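Long-range contact in anti-sigma-E factor RseA (Escherichia coli, PDB 1OR7), which binds the extracytoplasmic-function sigma factor sigma-E through its N-terminal cytoplasmic domain and holds it inactive until regulated proteolysis releases it: residues B[4-9]-B[31-36]. Residues are numbered along the deposited sequence; the frame is centred on the assembly and turned at random.
Sequences EQLSAL and KTWESY
Leu6 reaches from helix 3-10 to Thr32 and Trp33 of helix 27-44, joining the first and third helices of the RseA N-terminal domain, the cytoplasmic part that represses sigma-E. The short helical segments cross at -50° with axes 10.3 Å apart, and the contact is apolar, with no hydrogen bond across it. Leu6 CG stands anti to the backbone N (chi1 -177°), and its two methyls divide the work. CD1 meets the edge of the Trp33 indole in the ring plane, 3.5 Å from CE3, whereas CD2 lies 3.7 Å from Thr32 CB and also touches Thr32 CG2. An alanine at Leu6 would probably open a gap between the helices, leaving the CE3 edge of Trp33 and the CB and CG2 of Thr32 without their methyl partners. Leu9 CD2 adds a looser apolar contact, 4.2 Å from Trp33 CZ3, and Leu23 of helix 17-24 touches both Leu9 and Trp33. The polar ends are held elsewhere: Thr32 OG1 is hydrogen-bonded to Glu28 O, while Ser7 OG, Trp33 NE1 and Tyr36 OH are all hydrogen-bonded to the chain of another protein, so Ser7, Trp33 and Tyr36 serve both the helix pairing and the interface with that protein. Ser7 CB approaches the Tyr36 ring obliquely, 4.4 Å from CE2. Within helix 27-44, Thr32 CG2 sits 3.4 Å above one face of the Tyr36 ring, offset toward its rim.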
loop_
_atom_site.group_PDB
_atom_site.type_symbol
_atom_site.label_atom_id
_atom_site.label_comp_id
_atom_site.label_asym_id
_atom_site.label_seq_id
_atom_site.Cartn_x
_atom_site.Cartn_y
_atom_site.Cartn_z
ATOM N N GLU B 4 -8.759 -12.893 -11.590
ATOM C CA GLU B 4 -9.349 -13.550 -10.432
ATOM C C GLU B 4 -8.256 -14.221 -9.569
ATOM O O GLU B 4 -8.333 -14.229 -8.340
ATOM C CB GLU B 4 -10.441 -14.561 -10.851
ATOM C CG GLU B 4 -11.162 -15.185 -9.665
ATOM C CD GLU B 4 -12.431 -15.937 -10.047
ATOM O OE1 GLU B 4 -13.171 -15.505 -10.958
ATOM O OE2 GLU B 4 -12.703 -16.961 -9.417
ATOM N N GLN B 5 -7.241 -14.761 -10.226
ATOM C CA GLN B 5 -6.112 -15.381 -9.559
ATOM C C GLN B 5 -5.313 -14.297 -8.852
ATOM O O GLN B 5 -4.837 -14.489 -7.730
ATOM C CB GLN B 5 -5.226 -16.130 -10.580
ATOM C CG GLN B 5 -5.915 -17.317 -11.220
ATOM C CD GLN B 5 -5.014 -18.061 -12.217
ATOM O OE1 GLN B 5 -4.536 -17.479 -13.191
ATOM N NE2 GLN B 5 -4.769 -19.324 -11.953
ATOM N N LEU B 6 -5.155 -13.155 -9.505
ATOM C CA LEU B 6 -4.496 -12.019 -8.864
ATOM C C LEU B 6 -5.253 -11.606 -7.594
ATOM O O LEU B 6 -4.666 -11.356 -6.539
ATOM C CB LEU B 6 -4.410 -10.876 -9.877
ATOM C CG LEU B 6 -3.728 -9.560 -9.561
ATOM C CD1 LEU B 6 -2.727 -9.723 -8.506
ATOM C CD2 LEU B 6 -3.035 -9.040 -10.808
ATOM N N SER B 7 -6.574 -11.545 -7.699
ATOM C CA SER B 7 -7.419 -11.244 -6.559
ATOM C C SER B 7 -7.167 -12.241 -5.429
ATOM O O SER B 7 -7.036 -11.863 -4.282
ATOM C CB SER B 7 -8.884 -11.327 -6.961
ATOM O OG SER B 7 -9.713 -10.769 -5.974
ATOM N N ALA B 8 -7.136 -13.526 -5.737
ATOM C CA ALA B 8 -6.866 -14.514 -4.687
ATOM C C ALA B 8 -5.474 -14.352 -4.067
ATOM O O ALA B 8 -5.300 -14.435 -2.833
ATOM C CB ALA B 8 -7.086 -15.951 -5.209
ATOM N N LEU B 9 -4.478 -14.103 -4.915
ATOM C CA LEU B 9 -3.110 -13.913 -4.447
ATOM C C LEU B 9 -2.972 -12.750 -3.435
ATOM O O LEU B 9 -2.368 -12.885 -2.385
ATOM C CB LEU B 9 -2.240 -13.629 -5.656
ATOM C CG LEU B 9 -0.745 -13.560 -5.448
ATOM C CD1 LEU B 9 -0.213 -14.941 -5.170
ATOM C CD2 LEU B 9 -0.110 -12.970 -6.706
ATOM N N LYS B 31 -0.576 -3.474 -12.930
ATOM C CA LYS B 31 -1.538 -2.377 -12.772
ATOM C C LYS B 31 -2.690 -2.790 -11.893
ATOM O O LYS B 31 -3.168 -2.019 -11.062
ATOM C CB LYS B 31 -2.061 -1.916 -14.137
ATOM C CG LYS B 31 -1.338 -0.714 -14.653
ATOM N N THR B 32 -3.148 -4.021 -12.077
ATOM C CA THR B 32 -4.240 -4.541 -11.269
ATOM C C THR B 32 -3.811 -4.700 -9.814
ATOM O O THR B 32 -4.553 -4.334 -8.890
ATOM C CB THR B 32 -4.696 -5.864 -11.875
ATOM O OG1 THR B 32 -5.095 -5.639 -13.243
ATOM C CG2 THR B 32 -5.904 -6.377 -11.185
ATOM N N TRP B 33 -2.624 -5.241 -9.596
ATOM C CA TRP B 33 -2.098 -5.332 -8.243
ATOM C C TRP B 33 -2.128 -3.957 -7.592
ATOM O O TRP B 33 -2.511 -3.813 -6.446
ATOM C CB TRP B 33 -0.653 -5.847 -8.292
ATOM C CG TRP B 33 0.106 -6.018 -6.983
ATOM C CD1 TRP B 33 1.074 -5.196 -6.496
ATOM C CD2 TRP B 33 0.083 -7.146 -6.108
ATOM N NE1 TRP B 33 1.616 -5.713 -5.349
ATOM C CE2 TRP B 33 1.023 -6.909 -5.086
ATOM C CE3 TRP B 33 -0.652 -8.316 -6.067
ATOM C CZ2 TRP B 33 1.232 -7.780 -4.058
ATOM C CZ3 TRP B 33 -0.443 -9.187 -5.030
ATOM C CH2 TRP B 33 0.487 -8.919 -4.038
ATOM N N GLU B 34 -1.657 -2.953 -8.316
ATOM C CA GLU B 34 -1.625 -1.588 -7.803
ATOM C C GLU B 34 -3.037 -1.086 -7.530
ATOM O O GLU B 34 -3.317 -0.576 -6.433
ATOM C CB GLU B 34 -0.895 -0.695 -8.817
ATOM C CG GLU B 34 -0.907 0.788 -8.540
ATOM C CD GLU B 34 -0.160 1.569 -9.621
ATOM O OE1 GLU B 34 -0.708 1.762 -10.706
ATOM O OE2 GLU B 34 0.997 1.969 -9.394
ATOM N N SER B 35 -3.934 -1.241 -8.508
ATOM C CA SER B 35 -5.302 -0.749 -8.332
ATOM C C SER B 35 -6.037 -1.411 -7.169
ATOM O O SER B 35 -6.657 -0.727 -6.370
ATOM C CB SER B 35 -6.120 -0.937 -9.604
ATOM O OG SER B 35 -5.650 -0.032 -10.525
ATOM N N TYR B 36 -5.950 -2.731 -7.077
ATOM C CA TYR B 36 -6.643 -3.470 -6.011
ATOM C C TYR B 36 -6.100 -3.127 -4.618
ATOM O O TYR B 36 -6.858 -3.081 -3.659
ATOM C CB TYR B 36 -6.592 -5.001 -6.228
ATOM C CG TYR B 36 -7.423 -5.554 -7.381
ATOM C CD1 TYR B 36 -8.215 -4.735 -8.185
ATOM C CD2 TYR B 36 -7.378 -6.913 -7.700
ATOM C CE1 TYR B 36 -8.952 -5.261 -9.264
ATOM C CE2 TYR B 36 -8.123 -7.442 -8.769
ATOM C CZ TYR B 36 -8.900 -6.613 -9.529
ATOM O OH TYR B 36 -9.626 -7.156 -10.562
#